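SAM-dependent O-methyltransferase (Leptospira interrogans, PDB 2HNK) binds S-adenosyl-L-homocysteine and probably catalyses methyl transfer from S-adenosylmethionine to a hydroxyl group of an acceptor substrate. Local coordinates at residues Asn41-Pro46 with Thr71-Leu76; Leu28-Glu33 with Thr98-Lys103; Pro46-Phe51 with Pro220-Val225. All coordinates share one frame; numbering follows the deposited sequence.

In the fold
Contacts 1 and 3 meet at P46, the last residue of segment 41-46 and the first of helix 46-59, and their centres lie about 10 Å apart. Contact 2 sits about 9 Å from contact 1, between centres, and about 19 Å from contact 3, so contact 1 is the middle of the three. Along the chain the segments run 28-33, 41-46, 46-51, 71-76, 98-103 and 220-225: contact 1 falls between the two halves of contact 2, while contact 3 ties the early helix 46-59 to the turn before the last strand of the seven-stranded mixed sheet. Contact 1 lines part of the S-adenosyl-L-homocysteine pocket; the other two join parts of the fold beside that pocket.

Contact 1: residues Asn41-Pro46 with Thr71-Leu76; sequences NMQISP and TGYSSL. With SAH (S-adenosyl-L-homocysteine), chain O.
M42 lies along the thioether of S-adenosyl-L-homocysteine (SAH): its CG comes within 3.1 Å of SAH SD, a tight approach, and bends at chi2 and chi3 bring its CE close to the ribose carbon C3'. Q43 lays its CB against the SAH carboxylate and turns its amide obliquely to the Y73 ring, the two planes 65° apart. Its OE1 takes a hydrogen bond from water 1 at 3.2 Å. That water also donates to SAH O, only 2.4 Å from the water oxygen, and accepts from Y73 N and T71 OG1, so four partners fix it; T71 OG1 is bonded to T34 as well. I44 follows with CG1 in the crowded position between backbone N and carbonyl carbon (chi1 70°), crossing Y73 at about a right angle. Its CG1 is 3.6 Å from Y73 CD1, and its CD1 reaches S74 CB at 3.7 Å. S45 caps the next helix through OG, bonded to E48 N. P46 closes the row, its CB 3.4 Å from Y73 OH, a hydroxyl that bonds to E23 and takes a hydrogen bond from water 2, which also donates to P46 O.

Across the gap, S74 N donates to SAH OXT at 3.2 Å (146° at the hydrogen), and SAH N donates to S74 OG at 3.0 Å; E66 is a second partner of S74 OG. The first turn of helix 73-81 faces the SAH carboxylate, whose charge the helix dipole would be expected to stabilise. E66, G68 and G72 fit the glycine-rich motif I (E-x-G-x-x-x-G) of Rossmann-like class I methyltransferases, beginning in strand 63-67.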
loop_
_atom_site.group_PDB
_atom_site.type_symbol
_atom_site.label_atom_id
_atom_site.label_comp_id
_atom_site.label_asym_id
_atom_site.label_seq_id
_atom_site.Cartn_x
_atom_site.Cartn_y
_atom_site.Cartn_z
ATOM N N ASN C 41 13.248 13.522 14.232
ATOM C CA ASN C 41 12.006 12.752 14.165
ATOM C C ASN C 41 11.091 13.174 13.006
ATOM O O ASN C 41 10.024 12.592 12.791
ATOM C CB ASN C 41 11.267 12.823 15.502
ATOM C CG ASN C 41 10.144 11.814 15.599
ATOM O OD1 ASN C 41 10.261 10.684 15.114
ATOM N ND2 ASN C 41 9.042 12.218 16.221
ATOM N N MET C 42 11.532 14.182 12.258
ATOM C CA MET C 42 10.822 14.654 11.078
ATOM C C MET C 42 10.974 13.687 9.899
ATOM O O MET C 42 10.225 13.772 8.920
ATOM C CB MET C 42 11.311 16.052 10.695
ATOM C CG MET C 42 10.317 16.849 9.884
ATOM S SD MET C 42 10.365 18.622 10.187
ATOM C CE MET C 42 11.866 19.138 9.375
ATOM N N GLN C 43 11.931 12.766 9.992
ATOM C CA GLN C 43 12.132 11.804 8.912
ATOM C C GLN C 43 11.474 10.437 9.150
ATOM O O GLN C 43 11.350 9.951 10.292
ATOM C CB GLN C 43 13.614 11.649 8.547
ATOM C CG GLN C 43 14.435 10.825 9.515
ATOM C CD GLN C 43 15.456 9.957 8.811
ATOM O OE1 GLN C 43 16.093 10.366 7.829
ATOM N NE2 GLN C 43 15.615 8.745 9.312
ATOM N N ILE C 44 11.079 9.830 8.034
ATOM C CA ILE C 44 10.360 8.567 8.010
ATOM C C ILE C 44 11.207 7.393 8.519
ATOM O O ILE C 44 12.437 7.485 8.603
ATOM C CB ILE C 44 9.787 8.297 6.587
ATOM C CG1 ILE C 44 10.897 7.985 5.586
ATOM C CG2 ILE C 44 8.971 9.509 6.092
ATOM C CD1 ILE C 44 10.383 7.553 4.242
ATOM N N SER C 45 10.532 6.309 8.896
ATOM C CA SER C 45 11.186 5.038 9.193
ATOM C C SER C 45 11.641 4.365 7.887
ATOM O O SER C 45 11.109 4.676 6.813
ATOM C CB SER C 45 10.210 4.122 9.935
ATOM O OG SER C 45 8.946 4.099 9.288
ATOM N N PRO C 46 12.640 3.466 7.966
ATOM C CA PRO C 46 13.008 2.668 6.792
ATOM C C PRO C 46 11.890 1.725 6.309
ATOM O O PRO C 46 11.807 1.438 5.121
ATOM C CB PRO C 46 14.239 1.883 7.261
ATOM C CG PRO C 46 14.205 1.936 8.730
ATOM C CD PRO C 46 13.511 3.185 9.120
ATOM N N THR C 71 15.942 16.170 4.818
ATOM C CA THR C 71 17.280 15.629 4.525
ATOM C C THR C 71 17.276 14.510 3.468
ATOM O O THR C 71 18.326 13.937 3.152
ATOM C CB THR C 71 18.014 15.167 5.800
ATOM O OG1 THR C 71 17.173 14.272 6.540
ATOM C CG2 THR C 71 18.385 16.363 6.674
ATOM N N GLY C 72 16.089 14.189 2.955
ATOM C CA GLY C 72 15.953 13.437 1.716
ATOM C C GLY C 72 15.659 11.946 1.713
ATOM O O GLY C 72 15.693 11.336 0.641
ATOM N N TYR C 73 15.344 11.355 2.869
ATOM C CA TYR C 73 15.189 9.892 2.934
ATOM C C TYR C 73 14.119 9.357 1.987
ATOM O O TYR C 73 14.367 8.402 1.247
ATOM C CB TYR C 73 14.949 9.368 4.369
ATOM C CG TYR C 73 15.125 7.855 4.487
ATOM C CD1 TYR C 73 14.061 6.982 4.246
ATOM C CD2 TYR C 73 16.362 7.297 4.815
ATOM C CE1 TYR C 73 14.223 5.598 4.338
ATOM C CE2 TYR C 73 16.532 5.912 4.914
ATOM C CZ TYR C 73 15.458 5.073 4.672
ATOM O OH TYR C 73 15.621 3.709 4.762
ATOM N N SER C 74 12.942 9.969 2.011
ATOM C CA SER C 74 11.827 9.488 1.214
ATOM C C SER C 74 12.092 9.661 -0.277
ATOM O O SER C 74 11.773 8.772 -1.071
ATOM C CB SER C 74 10.506 10.159 1.628
ATOM O OG SER C 74 10.530 11.563 1.449
ATOM N N SER C 75 12.704 10.789 -0.650
ATOM C CA SER C 75 13.056 11.063 -2.055
ATOM C C SER C 75 14.042 10.017 -2.576
ATOM O O SER C 75 13.975 9.618 -3.730
ATOM C CB SER C 75 13.616 12.487 -2.231
ATOM O OG SER C 75 14.833 12.658 -1.529
ATOM N N LEU C 76 14.941 9.580 -1.698
ATOM C CA LEU C 76 15.887 8.496 -1.977
ATOM C C LEU C 76 15.144 7.192 -2.274
ATOM O O LEU C 76 15.516 6.459 -3.187
ATOM C CB LEU C 76 16.798 8.316 -0.769
ATOM C CG LEU C 76 18.319 8.190 -0.824
ATOM C CD1 LEU C 76 18.973 9.061 -1.903
ATOM C CD2 LEU C 76 18.885 8.501 0.572
HETATM N N SAH O . 10.070 13.728 3.413
HETATM C CA SAH O . 11.092 14.032 4.461
HETATM C CB SAH O . 10.423 14.676 5.675
HETATM C CG SAH O . 9.784 16.038 5.389
HETATM S SD SAH O . 9.902 17.094 6.849
HETATM C C SAH O . 11.942 12.817 4.871
HETATM O O SAH O . 12.903 12.942 5.637
HETATM O OXT SAH O . 11.697 11.688 4.451
HETATM C "C5'" SAH O . 9.091 18.517 6.074
HETATM C "C4'" SAH O . 9.981 19.370 5.175
HETATM O "O4'" SAH O . 9.160 20.267 4.454
HETATM C "C3'" SAH O . 10.981 20.211 5.950
HETATM O "O3'" SAH O . 12.266 19.974 5.426
HETATM C "C2'" SAH O . 10.601 21.658 5.703
HETATM O "O2'" SAH O . 11.750 22.442 5.459
HETATM C "C1'" SAH O . 9.721 21.566 4.460
HETATM N N9 SAH O . 8.674 22.610 4.387
HETATM C C8 SAH O . 8.044 23.274 5.416
HETATM N N7 SAH O . 7.161 24.158 4.887
HETATM C C5 SAH O . 7.213 24.067 3.536
HETATM C C6 SAH O . 6.539 24.724 2.506
HETATM N N6 SAH O . 5.632 25.657 2.771
HETATM N N1 SAH O . 6.824 24.409 1.190
HETATM C C2 SAH O . 7.765 23.442 0.889
HETATM N N3 SAH O . 8.431 22.791 1.911
HETATM C C4 SAH O . 8.164 23.100 3.211
HETATM O O HOH W 1 15.228 12.589 5.771
HETATM O O HOH W 2 13.861 2.103 3.407
#

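Contact 2: residues Leu28-Glu33 with Thr98-Lys103; sequences LKLRKE and TNVARK
Helices 25-35 and 95-107 run nearly antiparallel here: the N-to-C directions of segments 28-33 and 98-103 are 159° apart, and their axes approach to 11.2 Å. At that spacing, side chains rather than backbones bridge the gap, and the closest CA pair is L30 with V100.

The ionic part is a salt bridge between E33 and K103. Both chains are extended, with CG anti to the backbone N in each, and they reach toward each other tip to tip until K103 NZ donates to E33 OE1 at 2.9 Å. The ammonium comes in from above the carboxylate plane, 29° out of it. Y104 OH is a second partner of the same OE1. K29 brings a further positive charge to the spot: its chain runs straight as far as CE, then bends at chi4, so that K29 NZ stands 3.7 Å from K103 NZ. E107, which pairs with K29, and E33, which pairs with K103, would be expected to offset this repulsion. Water 3 also accepts from K29 NZ at 2.8 Å and, weakly, from K103 NZ.

The apolar part lies deeper. L30 CD1 meets V100 CG1 at 4.0 Å, the two side chains crossing obliquely. The same V100 methyl, anti to its backbone N, is 3.5 Å from E33 OE2, so the carboxylate rests one oxygen on valine and offers the other to lysine.

Inward, L30 packs on Y73 and L76 of helix 73-81. Helix 95-107 is the crossover between parallel strands 87-92 and 114-118, and T98 and R102 lie against strand 114-118.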
loop_
_atom_site.group_PDB
_atom_site.type_symbol
_atom_site.label_atom_id
_atom_site.label_comp_id
_atom_site.label_asym_id
_atom_site.label_seq_id
_atom_site.Cartn_x
_atom_site.Cartn_y
_atom_site.Cartn_z
ATOM N N LEU C 28 21.124 4.153 5.647
ATOM C CA LEU C 28 21.351 4.076 7.091
ATOM C C LEU C 28 22.192 5.255 7.564
ATOM O O LEU C 28 21.882 5.881 8.579
ATOM C CB LEU C 28 22.053 2.760 7.453
ATOM C CG LEU C 28 22.556 2.565 8.886
ATOM C CD1 LEU C 28 21.421 2.641 9.889
ATOM C CD2 LEU C 28 23.310 1.239 9.017
ATOM N N LYS C 29 23.249 5.541 6.804
ATOM C CA LYS C 29 24.133 6.686 7.025
ATOM C C LYS C 29 23.322 7.981 7.155
ATOM O O LYS C 29 23.525 8.747 8.101
ATOM C CB LYS C 29 25.146 6.766 5.872
ATOM C CG LYS C 29 26.284 7.762 6.002
ATOM C CD LYS C 29 27.183 7.643 4.764
ATOM C CE LYS C 29 28.379 8.564 4.813
ATOM N NZ LYS C 29 28.041 9.939 4.380
ATOM N N LEU C 30 22.403 8.204 6.213
ATOM C CA LEU C 30 21.524 9.376 6.232
ATOM C C LEU C 30 20.666 9.467 7.501
ATOM O O LEU C 30 20.516 10.546 8.071
ATOM C CB LEU C 30 20.642 9.441 4.971
ATOM C CG LEU C 30 19.502 10.480 4.916
ATOM C CD1 LEU C 30 19.973 11.930 5.185
ATOM C CD2 LEU C 30 18.745 10.409 3.607
ATOM N N ARG C 31 20.109 8.339 7.933
ATOM C CA ARG C 31 19.274 8.307 9.133
ATOM C C ARG C 31 20.077 8.702 10.375
ATOM O O ARG C 31 19.607 9.492 11.197
ATOM C CB ARG C 31 18.613 6.935 9.314
ATOM C CG ARG C 31 17.648 6.562 8.194
ATOM C CD ARG C 31 16.615 5.522 8.626
ATOM N NE ARG C 31 17.162 4.170 8.706
ATOM C CZ ARG C 31 17.322 3.483 9.835
ATOM N NH1 ARG C 31 16.965 4.012 10.995
ATOM N NH2 ARG C 31 17.833 2.255 9.802
ATOM N N LYS C 32 21.287 8.159 10.489
ATOM C CA LYS C 32 22.210 8.518 11.569
ATOM C C LYS C 32 22.551 10.011 11.536
ATOM O O LYS C 32 22.505 10.680 12.573
ATOM C CB LYS C 32 23.486 7.674 11.518
ATOM C CG LYS C 32 23.282 6.216 11.878
ATOM C CD LYS C 32 24.594 5.437 11.821
ATOM C CE LYS C 32 24.377 3.979 12.223
ATOM N NZ LYS C 32 25.527 3.091 11.857
ATOM N N GLU C 33 22.870 10.529 10.348
ATOM C CA GLU C 33 23.174 11.950 10.184
ATOM C C GLU C 33 21.989 12.830 10.588
ATOM O O GLU C 33 22.165 13.826 11.284
ATOM C CB GLU C 33 23.619 12.268 8.753
ATOM C CG GLU C 33 24.167 13.680 8.599
ATOM C CD GLU C 33 24.733 13.980 7.226
ATOM O OE1 GLU C 33 25.204 13.058 6.526
ATOM O OE2 GLU C 33 24.725 15.164 6.848
ATOM N N THR C 98 18.125 20.378 2.110
ATOM C CA THR C 98 18.192 19.764 0.796
ATOM C C THR C 98 19.636 19.645 0.300
ATOM O O THR C 98 19.918 18.851 -0.605
ATOM C CB THR C 98 17.255 20.439 -0.239
ATOM O OG1 THR C 98 17.631 21.809 -0.425
ATOM C CG2 THR C 98 15.800 20.364 0.236
ATOM N N ASN C 99 20.547 20.401 0.920
ATOM C CA ASN C 99 21.979 20.181 0.722
ATOM C C ASN C 99 22.444 18.831 1.277
ATOM O O ASN C 99 23.330 18.189 0.689
ATOM C CB ASN C 99 22.819 21.330 1.297
ATOM C CG ASN C 99 22.831 22.552 0.396
ATOM O OD1 ASN C 99 22.513 22.461 -0.785
ATOM N ND2 ASN C 99 23.193 23.705 0.953
ATOM N N VAL C 100 21.851 18.408 2.397
ATOM C CA VAL C 100 22.075 17.058 2.928
ATOM C C VAL C 100 21.440 16.021 1.995
ATOM O O VAL C 100 22.075 15.026 1.652
ATOM C CB VAL C 100 21.524 16.873 4.369
ATOM C CG1 VAL C 100 21.874 15.460 4.918
ATOM C CG2 VAL C 100 22.047 17.963 5.296
ATOM N N ALA C 101 20.199 16.269 1.572
ATOM C CA ALA C 101 19.516 15.396 0.613
ATOM C C ALA C 101 20.376 15.128 -0.624
ATOM O O ALA C 101 20.636 13.974 -0.950
ATOM C CB ALA C 101 18.166 15.974 0.219
ATOM N N ARG C 102 20.836 16.193 -1.289
ATOM C CA ARG C 102 21.649 16.052 -2.503
ATOM C C ARG C 102 22.955 15.302 -2.269
ATOM O O ARG C 102 23.403 14.537 -3.125
ATOM C CB ARG C 102 21.922 17.406 -3.165
ATOM C CG ARG C 102 22.631 17.250 -4.502
ATOM C CD ARG C 102 22.786 18.561 -5.238
ATOM N NE ARG C 102 21.514 19.120 -5.698
ATOM C CZ ARG C 102 20.799 18.653 -6.716
ATOM N NH1 ARG C 102 21.195 17.572 -7.385
ATOM N NH2 ARG C 102 19.670 19.265 -7.061
ATOM N N LYS C 103 23.561 15.516 -1.108
ATOM C CA LYS C 103 24.711 14.724 -0.699
ATOM C C LYS C 103 24.411 13.227 -0.874
ATOM O O LYS C 103 25.216 12.487 -1.434
ATOM C CB LYS C 103 25.079 15.041 0.749
ATOM C CG LYS C 103 26.195 14.183 1.311
ATOM C CD LYS C 103 26.265 14.323 2.808
ATOM C CE LYS C 103 27.247 13.339 3.382
ATOM N NZ LYS C 103 27.475 13.592 4.833
HETATM O O HOH W 3 30.044 11.402 5.702
#

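Contact 3: residues Pro46-Phe51 with Pro220-Val225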
loop_
_atom_site.group_PDB
_atom_site.type_symbol
_atom_site.label_atom_id
_atom_site.label_comp_id
_atom_site.label_asym_id
_atom_site.label_seq_id
_atom_site.Cartn_x
_atom_site.Cartn_y
_atom_site.Cartn_z
ATOM N N PRO C 46 12.640 3.466 7.966
ATOM C CA PRO C 46 13.008 2.668 6.792
ATOM C C PRO C 46 11.890 1.725 6.309
ATOM O O PRO C 46 11.807 1.438 5.121
ATOM C CB PRO C 46 14.239 1.883 7.261
ATOM C CG PRO C 46 14.205 1.936 8.730
ATOM C CD PRO C 46 13.511 3.185 9.120
ATOM N N GLU C 47 11.053 1.264 7.235
ATOM C CA GLU C 47 9.832 0.531 6.922
ATOM C C GLU C 47 8.899 1.369 6.051
ATOM O O GLU C 47 8.411 0.903 5.026
ATOM C CB GLU C 47 9.097 0.116 8.205
ATOM C CG GLU C 47 9.780 -0.960 9.060
ATOM C CD GLU C 47 10.856 -0.416 9.995
ATOM O OE1 GLU C 47 11.475 -1.237 10.711
ATOM O OE2 GLU C 47 11.090 0.817 10.016
ATOM N N GLU C 48 8.639 2.607 6.466
ATOM C CA GLU C 48 7.822 3.489 5.649
ATOM C C GLU C 48 8.476 3.735 4.288
ATOM O O GLU C 48 7.794 3.737 3.269
ATOM C CB GLU C 48 7.512 4.809 6.347
ATOM C CG GLU C 48 6.781 5.768 5.419
ATOM C CD GLU C 48 6.281 7.024 6.080
ATOM O OE1 GLU C 48 5.530 7.742 5.411
ATOM O OE2 GLU C 48 6.616 7.294 7.250
ATOM N N GLY C 49 9.794 3.924 4.290
ATOM C CA GLY C 49 10.577 4.011 3.061
ATOM C C GLY C 49 10.281 2.887 2.081
ATOM O O GLY C 49 9.987 3.138 0.909
ATOM N N GLN C 50 10.322 1.654 2.584
ATOM C CA GLN C 50 10.046 0.455 1.789
ATOM C C GLN C 50 8.614 0.401 1.272
ATOM O O GLN C 50 8.355 -0.089 0.159
ATOM C CB GLN C 50 10.368 -0.817 2.586
ATOM C CG GLN C 50 11.749 -1.363 2.342
ATOM C CD GLN C 50 11.968 -1.743 0.898
ATOM O OE1 GLN C 50 12.673 -1.042 0.173
ATOM N NE2 GLN C 50 11.350 -2.841 0.459
ATOM N N PHE C 51 7.698 0.896 2.099
ATOM C CA PHE C 51 6.299 1.028 1.741
ATOM C C PHE C 51 6.141 1.970 0.544
ATOM O O PHE C 51 5.459 1.640 -0.422
ATOM C CB PHE C 51 5.517 1.506 2.970
ATOM C CG PHE C 51 4.021 1.576 2.775
ATOM C CD1 PHE C 51 3.294 0.453 2.376
ATOM C CD2 PHE C 51 3.336 2.762 3.039
ATOM C CE1 PHE C 51 1.920 0.517 2.218
ATOM C CE2 PHE C 51 1.958 2.832 2.879
ATOM C CZ PHE C 51 1.250 1.703 2.468
ATOM N N PRO C 220 -2.333 2.544 9.234
ATOM C CA PRO C 220 -1.652 2.903 10.482
ATOM C C PRO C 220 -0.169 2.518 10.499
ATOM O O PRO C 220 0.313 1.867 11.431
ATOM C CB PRO C 220 -2.465 2.169 11.554
ATOM C CG PRO C 220 -3.023 0.964 10.848
ATOM C CD PRO C 220 -3.167 1.332 9.382
ATOM N N ILE C 221 0.550 2.929 9.464
ATOM C CA ILE C 221 1.993 2.764 9.440
ATOM C C ILE C 221 2.633 4.113 9.791
ATOM O O ILE C 221 2.112 5.174 9.412
ATOM C CB ILE C 221 2.501 2.178 8.078
ATOM C CG1 ILE C 221 3.993 1.818 8.156
ATOM C CG2 ILE C 221 2.206 3.128 6.915
ATOM C CD1 ILE C 221 4.561 1.211 6.879
ATOM N N ALA C 222 3.740 4.067 10.526
ATOM C CA ALA C 222 4.424 5.269 11.010
ATOM C C ALA C 222 3.455 6.171 11.790
ATOM O O ALA C 222 2.870 5.727 12.775
ATOM C CB ALA C 222 5.102 6.011 9.865
ATOM N N ASP C 223 3.275 7.413 11.345
ATOM C CA ASP C 223 2.372 8.363 12.003
ATOM C C ASP C 223 1.048 8.502 11.236
ATOM O O ASP C 223 0.407 9.566 11.249
ATOM C CB ASP C 223 3.075 9.721 12.137
ATOM C CG ASP C 223 2.332 10.688 13.052
ATOM O OD1 ASP C 223 1.769 10.253 14.080
ATOM O OD2 ASP C 223 2.315 11.886 12.725
ATOM N N GLY C 224 0.641 7.415 10.576
ATOM C CA GLY C 224 -0.519 7.408 9.690
ATOM C C GLY C 224 -0.096 7.768 8.281
ATOM O O GLY C 224 0.600 8.760 8.065
ATOM N N VAL C 225 -0.487 6.938 7.318
ATOM C CA VAL C 225 -0.230 7.228 5.907
ATOM C C VAL C 225 -1.511 6.989 5.110
ATOM O O VAL C 225 -2.038 5.868 5.088
ATOM C CB VAL C 225 0.935 6.379 5.325
ATOM C CG1 VAL C 225 1.173 6.744 3.875
ATOM C CG2 VAL C 225 2.232 6.573 6.124
#
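P46 O is gripped twice, by Q50 N at 2.9 Å in the first turn of helix 46-59 and by the water it shares with Y73 OH. In the facing segment, I221 O accepts from G224 N at 2.9 Å, closing a type II' turn from I221 to G224. No hydrogen bond joins the two segments.

E48 stretches out, CG anti to the backbone N, and lays its carboxylate between two methyls: OE2 is 3.3 Å from A222 CB and OE1 3.6 Å from V225 CG2. D180 brings a like charge close to E48 OE1, which may raise the pKa of one of the two acids. Beside it, I221 extends its CD1 to F51 CB at 4.0 Å, while its CG2 comes obliquely to the ring. V225 CG1 meets the ring at its edge, tip to tip, 4.1 Å from F51 CE2.

The second subunit closes over this region: its N5 bonds to A222 N, and its V216 O accepts from Q50 NE2. Within the chain, the turn connects antiparallel strands 214-219 and 225-230, V225 leans on I178 and D180 of strand 175-180, and E47 packs on F17 of helix 10-18.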